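Local coordinates for uncharacterized protein (PDB 3R6A) that is of unknown function but belongs to the glyoxalase/bleomycin resistance protein/dioxygenase superfamily, whose members are built from paired beta-alpha-beta-beta-beta modules, at residues S75-K80 and T99-T104; M3-I8 and A69-D74. All blocks are in the same frame, centred on the assembly; numbering follows the deposited sequence.

Contact 1: residues S75-K80 and T99-T104; sequences SLDKFK and TGRNMT
R101 of the strand reaches over L76 to meet D77 at the start of the helix, joining an apolar contact to a salt bridge. Its CB rests on the side chain of L76, 3.7 Å from CD1. Beyond CG the chain bends at chi3 (62°), which places NE, and the guanidinium that follows has L76 against one face, CD1 standing 4.2 Å off the plane over its centre. At the tip, NH2 donates to D77 OD1 over 3.0 Å in a nearly straight bond (N-H...O 173°), the acceptor lying almost in the guanidinium plane and being approached on its syn side. The second arm is weaker, with NH1 3.4 Å from D77 OD2. The fork is therefore uneven, consistent with the 33° between the carboxylate and guanidinium planes. The two side chains meet at about a right angle.

Two residues on in the strand, selenomethionine M103 slides past L76 in the opposite direction. Its CG lies 4.0 Å from L76 CD2, and the extended chain beyond CG carries SE to 4.1 Å from K80 CB. The terminal CE ends against the helix backbone, 3.8 Å from L76 O, and also touches F79 CB. L76 and M103 are both buried, whereas D77 is exposed, so the ion pair lies at the border of an apolar patch.

E117 on strand 112-118 accepts a hydrogen bond from L76 N and forms a long, weak ion pair with R101 NH1. L76 and M103 also rest on Y115 of that strand, while K80 and R101 touch P94 on strand 89-97. Helix 76-84 thus runs nearly parallel to strand 100-106, which lies between those two strands in the sheet, as the helix of a beta-alpha-beta-beta-beta module.

Contact 2: residues M3-I8 and A69-D74; sequences MKILQI and ATFLVD
L6 and Q7 both face L72 in a classic beta bulge, and the carbonyl of L72 takes a bond from each of their amides. L6 N lies 2.8 Å from L72 O, whereas Q7 N is farther, at 3.3 Å, and approaches at a more bent C=O...N angle of 134°. L72 N answers with a bond to Q7 O (2.8 Å), completing the antiparallel hydrogen-bonded pair. The extra residue shifts the register by one: I5 pairs with V73 before the bulge, and I8 with F71 after it.

Toward the N terminus the ladder is prolonged by a side chain. D74 CG sits between its own backbone N and carbonyl carbon (chi1 68°), and OD1 receives K4 N at 2.8 Å from above the carboxylate plane (55° out of it). D74 N returns a bond to K4 O (3.1 Å).

I5, V73, I8 and F71 share one face of the sheet. I5 CD1 bridges two of the opposing side chains, packing 3.6 Å from V73 CG1 and 3.9 Å from F71 CD2, while I8 CG2 approaches F71 CE1 (3.8 Å) with the two side chains lying alongside. On the other face Q7 and L72 run side by side.

F79 of helix 76-84 packs on I5 and V73, and the second subunit adds L28 against I5 and I51 against F71. Strand 69-73 lies between strand 5-14 and strand 112-118, where Y115 meets the F71 ring edge-to-face.

From the N terminus, the chain enters strand 5-14 and completes a first helix and several strands before strand 69-73 returns beside it; contact 2 closes this long loop and joins the first strands of two beta-alpha-beta-beta-beta modules. Contact 1 opens immediately afterwards, and the shorter loop it closes, through strand 89-97, lies wholly within the second module. The two loops follow one another in series, neither nesting nor crossing. F79 joins them physically: its CZ lies 3.3 Å from M3 CG. Contact 2 thus ties module to module within the sheet, while contact 1 fastens the second module's helix onto strand 100-106.

Contact 1: residues S75-K80 and T99-T104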
ATOM      1  N   SER B  75       4.957  18.747   2.352  1.00 29.20           N
ATOM      2  CA  SER B  75       5.860  19.252   3.381  1.00 29.62           C
ATOM      3  C   SER B  75       6.009  18.333   4.591  1.00 27.05           C
ATOM      4  O   SER B  75       5.062  18.146   5.352  1.00 29.13           O
ATOM      5  CB  SER B  75       5.371  20.625   3.850  1.00 29.86           C
ATOM      6  OG  SER B  75       6.071  21.058   5.005  1.00 33.38           O
ATOM      7  N   LEU B  76       7.201  17.773   4.780  1.00 25.37           N
ATOM      8  CA  LEU B  76       7.442  16.890   5.923  1.00 23.55           C
ATOM      9  C   LEU B  76       7.231  17.611   7.245  1.00 24.24           C
ATOM     10  O   LEU B  76       6.621  17.075   8.164  1.00 22.36           O
ATOM     11  CB  LEU B  76       8.873  16.349   5.935  1.00 22.96           C
ATOM     12  CG  LEU B  76       9.327  15.153   5.103  1.00 23.19           C
ATOM     13  CD1 LEU B  76      10.686  14.700   5.643  1.00 20.35           C
ATOM     14  CD2 LEU B  76       8.323  14.016   5.184  1.00 20.82           C
ATOM     15  N   ASP B  77       7.760  18.826   7.337  1.00 24.99           N
ATOM     16  CA  ASP B  77       7.661  19.605   8.563  1.00 26.91           C
ATOM     17  C   ASP B  77       6.237  19.805   9.065  1.00 26.03           C
ATOM     18  O   ASP B  77       5.981  19.680  10.262  1.00 26.41           O
ATOM     19  CB  ASP B  77       8.354  20.953   8.371  1.00 31.28           C
ATOM     20  CG  ASP B  77       9.783  20.799   7.898  1.00 34.98           C
ATOM     21  OD1 ASP B  77      10.531  20.020   8.525  1.00 37.07           O
ATOM     22  OD2 ASP B  77      10.157  21.451   6.899  1.00 39.25           O
ATOM     23  N   LYS B  78       5.314  20.112   8.162  1.00 25.39           N
ATOM     24  CA  LYS B  78       3.922  20.312   8.550  1.00 26.87           C
ATOM     25  C   LYS B  78       3.340  19.029   9.138  1.00 25.59           C
ATOM     26  O   LYS B  78       2.640  19.056  10.154  1.00 23.65           O
ATOM     27  CB  LYS B  78       3.093  20.754   7.341  1.00 29.55           C
ATOM     28  CG  LYS B  78       2.589  22.193   7.428  1.00 35.70           C
ATOM     29  CD  LYS B  78       3.726  23.190   7.572  1.00 38.63           C
ATOM     30  CE  LYS B  78       4.559  23.292   6.301  1.00 41.58           C
ATOM     31  NZ  LYS B  78       5.667  24.284   6.442  1.00 42.83           N
ATOM     32  N   PHE B  79       3.637  17.903   8.497  1.00 22.95           N
ATOM     33  CA  PHE B  79       3.147  16.609   8.966  1.00 21.22           C
ATOM     34  C   PHE B  79       3.814  16.196  10.271  1.00 21.07           C
ATOM     35  O   PHE B  79       3.174  15.621  11.145  1.00 20.54           O
ATOM     36  CB  PHE B  79       3.376  15.534   7.896  1.00 20.41           C
ATOM     37  CG  PHE B  79       2.312  15.505   6.837  1.00 18.51           C
ATOM     38  CD1 PHE B  79       1.115  14.832   7.059  1.00 18.51           C
ATOM     39  CD2 PHE B  79       2.484  16.189   5.637  1.00 19.47           C
ATOM     40  CE1 PHE B  79       0.099  14.840   6.106  1.00 17.51           C
ATOM     41  CE2 PHE B  79       1.473  16.205   4.673  1.00 18.44           C
ATOM     42  CZ  PHE B  79       0.279  15.529   4.908  1.00 17.27           C
ATOM     43  N   LYS B  80       5.101  16.497  10.404  1.00 21.66           N
ATOM     44  CA  LYS B  80       5.830  16.151  11.616  1.00 22.64           C
ATOM     45  C   LYS B  80       5.149  16.789  12.821  1.00 23.18           C
ATOM     46  O   LYS B  80       4.924  16.133  13.837  1.00 23.33           O
ATOM     47  CB  LYS B  80       7.281  16.631  11.515  1.00 23.15           C
ATOM     48  CG  LYS B  80       8.157  16.248  12.696  1.00 24.48           C
ATOM     49  CD  LYS B  80       9.610  16.626  12.427  1.00 27.16           C
ATOM     50  CE  LYS B  80      10.512  16.262  13.597  1.00 29.47           C
ATOM     51  NZ  LYS B  80      10.181  17.040  14.821  1.00 32.84           N
ATOM     52  N   THR B  99      16.516  11.987  -3.308  1.00 20.21           N
ATOM     53  CA  THR B  99      15.271  12.480  -3.879  1.00 19.21           C
ATOM     54  C   THR B  99      14.588  13.578  -3.060  1.00 19.25           C
ATOM     55  O   THR B  99      13.567  14.110  -3.474  1.00 20.24           O
ATOM     56  CB  THR B  99      14.265  11.328  -4.084  1.00 19.93           C
ATOM     57  OG1 THR B  99      14.065  10.639  -2.842  1.00 21.16           O
ATOM     58  CG2 THR B  99      14.787  10.343  -5.119  1.00 20.47           C
ATOM     59  N   GLY B 100      15.153  13.915  -1.904  1.00 18.79           N
ATOM     60  CA  GLY B 100      14.558  14.949  -1.074  1.00 18.23           C
ATOM     61  C   GLY B 100      14.782  14.697   0.404  1.00 18.08           C
ATOM     62  O   GLY B 100      15.912  14.726   0.876  1.00 16.64           O
ATOM     63  N   ARG B 101      13.702  14.446   1.137  1.00 16.81           N
ATOM     64  CA  ARG B 101      13.804  14.179   2.573  1.00 18.20           C
ATOM     65  C   ARG B 101      12.757  13.154   2.975  1.00 17.86           C
ATOM     66  O   ARG B 101      11.656  13.153   2.437  1.00 18.55           O
ATOM     67  CB  ARG B 101      13.556  15.454   3.381  1.00 19.36           C
ATOM     68  CG  ARG B 101      14.548  16.572   3.159  1.00 25.68           C
ATOM     69  CD  ARG B 101      13.978  17.873   3.709  1.00 30.11           C
ATOM     70  NE  ARG B 101      13.741  17.815   5.149  1.00 33.42           N
ATOM     71  CZ  ARG B 101      12.757  18.459   5.770  1.00 33.88           C
ATOM     72  NH1 ARG B 101      11.909  19.206   5.078  1.00 36.14           N
ATOM     73  NH2 ARG B 101      12.625  18.366   7.084  1.00 35.39           N
ATOM     74  N   ASN B 102      13.094  12.284   3.921  1.00 16.00           N
ATOM     75  CA  ASN B 102      12.131  11.286   4.381  1.00 17.99           C
ATOM     76  C   ASN B 102      12.172  11.192   5.897  1.00 17.30           C
ATOM     77  O   ASN B 102      13.075  11.721   6.543  1.00 17.13           O
ATOM     78  CB  ASN B 102      12.442   9.877   3.858  1.00 20.20           C
ATOM     79  CG  ASN B 102      12.751   9.831   2.377  1.00 26.99           C
ATOM     80  OD1 ASN B 102      12.185  10.573   1.579  1.00 28.20           O
ATOM     81  ND2 ASN B 102      13.643   8.917   1.999  1.00 28.26           N
HETATM   82  N   MSE B 103      11.171  10.511   6.443  1.00 16.03           N
HETATM   83  CA  MSE B 103      11.083  10.238   7.874  1.00 15.59           C
HETATM   84  C   MSE B 103      10.151   9.047   8.013  1.00 15.84           C
HETATM   85  O   MSE B 103       9.276   8.827   7.172  1.00 16.35           O
HETATM   86  CB  MSE B 103      10.542  11.434   8.665  1.00 15.42           C
HETATM   87  CG  MSE B 103       9.106  11.813   8.380  1.00 17.60           C
HETATM   88 SE   MSE B 103       8.538  13.253   9.558  1.00 26.06          SE
HETATM   89  CE  MSE B 103       6.700  13.402   8.960  1.00 19.15           C
ATOM     90  N   THR B 104      10.364   8.256   9.053  1.00 14.53           N
ATOM     91  CA  THR B 104       9.523   7.093   9.297  1.00 14.61           C
ATOM     92  C   THR B 104       8.809   7.371  10.604  1.00 13.03           C
ATOM     93  O   THR B 104       9.416   7.834  11.567  1.00 14.70           O
ATOM     94  CB  THR B 104      10.360   5.808   9.374  1.00 16.58           C
ATOM     95  OG1 THR B 104      10.989   5.590   8.103  1.00 18.01           O
ATOM     96  CG2 THR B 104       9.469   4.608   9.692  1.00 15.29           C
TER

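Contact 2: residues M3-I8 and A69-D74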
HETATM    1  N   MSE B   3      -0.458  21.496   4.420  1.00 36.07           N
HETATM    2  CA  MSE B   3      -0.267  20.036   4.682  1.00 34.59           C
HETATM    3  C   MSE B   3      -1.089  19.241   3.670  1.00 33.32           C
HETATM    4  O   MSE B   3      -2.318  19.249   3.719  1.00 35.41           O
HETATM    5  CB  MSE B   3      -0.719  19.707   6.107  1.00 35.49           C
HETATM    6  CG  MSE B   3      -0.346  18.321   6.588  1.00 37.00           C
HETATM    7 SE   MSE B   3      -0.764  18.042   8.452  1.00 41.80          SE
HETATM    8  CE  MSE B   3      -2.471  17.156   8.254  1.00 36.96           C
ATOM      9  N   LYS B   4      -0.415  18.552   2.753  1.00 29.69           N
ATOM     10  CA  LYS B   4      -1.122  17.787   1.734  1.00 27.29           C
ATOM     11  C   LYS B   4      -0.477  16.456   1.357  1.00 24.51           C
ATOM     12  O   LYS B   4       0.736  16.365   1.180  1.00 20.90           O
ATOM     13  CB  LYS B   4      -1.273  18.636   0.470  1.00 30.01           C
ATOM     14  CG  LYS B   4      -1.939  17.916  -0.694  1.00 33.38           C
ATOM     15  CD  LYS B   4      -2.055  18.827  -1.915  1.00 36.73           C
ATOM     16  CE  LYS B   4      -2.716  18.110  -3.084  1.00 37.98           C
ATOM     17  NZ  LYS B   4      -2.866  19.000  -4.274  1.00 40.91           N
ATOM     18  N   ILE B   5      -1.308  15.425   1.237  1.00 21.93           N
ATOM     19  CA  ILE B   5      -0.840  14.108   0.826  1.00 21.77           C
ATOM     20  C   ILE B   5      -0.949  14.136  -0.695  1.00 22.41           C
ATOM     21  O   ILE B   5      -2.033  14.365  -1.235  1.00 24.15           O
ATOM     22  CB  ILE B   5      -1.755  12.985   1.363  1.00 21.49           C
ATOM     23  CG1 ILE B   5      -1.757  12.999   2.893  1.00 21.94           C
ATOM     24  CG2 ILE B   5      -1.292  11.626   0.827  1.00 20.86           C
ATOM     25  CD1 ILE B   5      -0.469  12.542   3.525  1.00 21.87           C
ATOM     26  N   LEU B   6       0.166  13.921  -1.383  1.00 19.98           N
ATOM     27  CA  LEU B   6       0.171  13.936  -2.841  1.00 21.34           C
ATOM     28  C   LEU B   6      -0.139  12.555  -3.413  1.00 21.31           C
ATOM     29  O   LEU B   6      -0.867  12.427  -4.396  1.00 20.02           O
ATOM     30  CB  LEU B   6       1.530  14.424  -3.352  1.00 21.25           C
ATOM     31  CG  LEU B   6       1.897  15.861  -2.966  1.00 24.17           C
ATOM     32  CD1 LEU B   6       3.299  16.177  -3.464  1.00 25.17           C
ATOM     33  CD2 LEU B   6       0.888  16.833  -3.562  1.00 25.79           C
ATOM     34  N   GLN B   7       0.419  11.522  -2.792  1.00 18.52           N
ATOM     35  CA  GLN B   7       0.193  10.149  -3.230  1.00 19.51           C
ATOM     36  C   GLN B   7       0.385   9.201  -2.068  1.00 17.60           C
ATOM     37  O   GLN B   7       1.184   9.467  -1.169  1.00 15.88           O
ATOM     38  CB  GLN B   7       1.195   9.714  -4.302  1.00 21.83           C
ATOM     39  CG  GLN B   7       1.037  10.299  -5.681  1.00 27.36           C
ATOM     40  CD  GLN B   7       1.931   9.580  -6.676  1.00 29.79           C
ATOM     41  OE1 GLN B   7       3.142   9.460  -6.468  1.00 31.22           O
ATOM     42  NE2 GLN B   7       1.337   9.088  -7.759  1.00 31.91           N
ATOM     43  N   ILE B   8      -0.344   8.092  -2.101  1.00 15.37           N
ATOM     44  CA  ILE B   8      -0.201   7.057  -1.088  1.00 14.96           C
ATOM     45  C   ILE B   8       0.340   5.885  -1.892  1.00 16.64           C
ATOM     46  O   ILE B   8      -0.331   5.373  -2.791  1.00 16.98           O
ATOM     47  CB  ILE B   8      -1.546   6.689  -0.446  1.00 14.39           C
ATOM     48  CG1 ILE B   8      -2.084   7.902   0.320  1.00 15.34           C
ATOM     49  CG2 ILE B   8      -1.368   5.492   0.488  1.00 14.24           C
ATOM     50  CD1 ILE B   8      -3.412   7.662   1.036  1.00 16.03           C
ATOM     51  N   ALA B  69       3.179   1.505   4.482  1.00 16.17           N
ATOM     52  CA  ALA B  69       3.003   2.242   3.235  1.00 15.03           C
ATOM     53  C   ALA B  69       3.848   3.502   3.231  1.00 15.35           C
ATOM     54  O   ALA B  69       4.436   3.870   4.244  1.00 15.13           O
ATOM     55  CB  ALA B  69       1.536   2.606   3.052  1.00 14.29           C
ATOM     56  N   THR B  70       3.900   4.156   2.078  1.00 13.64           N
ATOM     57  CA  THR B  70       4.673   5.381   1.919  1.00 13.64           C
ATOM     58  C   THR B  70       3.750   6.510   1.479  1.00 14.03           C
ATOM     59  O   THR B  70       2.974   6.362   0.532  1.00 13.06           O
ATOM     60  CB  THR B  70       5.788   5.171   0.878  1.00 13.03           C
ATOM     61  OG1 THR B  70       6.735   4.229   1.398  1.00 14.07           O
ATOM     62  CG2 THR B  70       6.492   6.479   0.548  1.00 13.45           C
ATOM     63  N   PHE B  71       3.820   7.628   2.193  1.00 12.73           N
ATOM     64  CA  PHE B  71       3.005   8.791   1.876  1.00 13.11           C
ATOM     65  C   PHE B  71       3.895   9.862   1.277  1.00 12.78           C
ATOM     66  O   PHE B  71       4.810  10.347   1.941  1.00 13.65           O
ATOM     67  CB  PHE B  71       2.358   9.392   3.132  1.00 12.02           C
ATOM     68  CG  PHE B  71       1.292   8.541   3.769  1.00 13.23           C
ATOM     69  CD1 PHE B  71       0.957   7.288   3.266  1.00 13.81           C
ATOM     70  CD2 PHE B  71       0.621   9.009   4.900  1.00 14.14           C
ATOM     71  CE1 PHE B  71      -0.025   6.513   3.882  1.00 13.70           C
ATOM     72  CE2 PHE B  71      -0.360   8.242   5.522  1.00 15.37           C
ATOM     73  CZ  PHE B  71      -0.683   6.991   5.008  1.00 14.28           C
ATOM     74  N   LEU B  72       3.642  10.219   0.021  1.00 13.66           N
ATOM     75  CA  LEU B  72       4.393  11.292  -0.627  1.00 15.77           C
ATOM     76  C   LEU B  72       3.635  12.554  -0.215  1.00 16.59           C
ATOM     77  O   LEU B  72       2.425  12.657  -0.441  1.00 16.82           O
ATOM     78  CB  LEU B  72       4.370  11.115  -2.150  1.00 16.20           C
ATOM     79  CG  LEU B  72       5.028  12.184  -3.026  1.00 20.18           C
ATOM     80  CD1 LEU B  72       6.494  12.378  -2.641  1.00 21.82           C
ATOM     81  CD2 LEU B  72       4.914  11.753  -4.481  1.00 21.01           C
ATOM     82  N   VAL B  73       4.334  13.500   0.405  1.00 15.49           N
ATOM     83  CA  VAL B  73       3.696  14.720   0.884  1.00 16.97           C
ATOM     84  C   VAL B  73       4.362  15.995   0.383  1.00 19.76           C
ATOM     85  O   VAL B  73       5.492  15.973  -0.099  1.00 19.79           O
ATOM     86  CB  VAL B  73       3.674  14.753   2.438  1.00 15.60           C
ATOM     87  CG1 VAL B  73       3.001  13.498   2.970  1.00 13.62           C
ATOM     88  CG2 VAL B  73       5.095  14.843   2.984  1.00 16.71           C
ATOM     89  N   ASP B  74       3.652  17.111   0.514  1.00 22.02           N
ATOM     90  CA  ASP B  74       4.175  18.396   0.074  1.00 27.66           C
ATOM     91  C   ASP B  74       5.202  18.950   1.062  1.00 28.42           C
ATOM     92  O   ASP B  74       6.207  19.537   0.659  1.00 29.53           O
ATOM     93  CB  ASP B  74       3.022  19.391  -0.100  1.00 29.89           C
ATOM     94  CG  ASP B  74       2.379  19.781   1.218  1.00 33.31           C
ATOM     95  OD1 ASP B  74       2.309  18.929   2.130  1.00 35.42           O
ATOM     96  OD2 ASP B  74       1.928  20.940   1.340  1.00 37.18           O
TER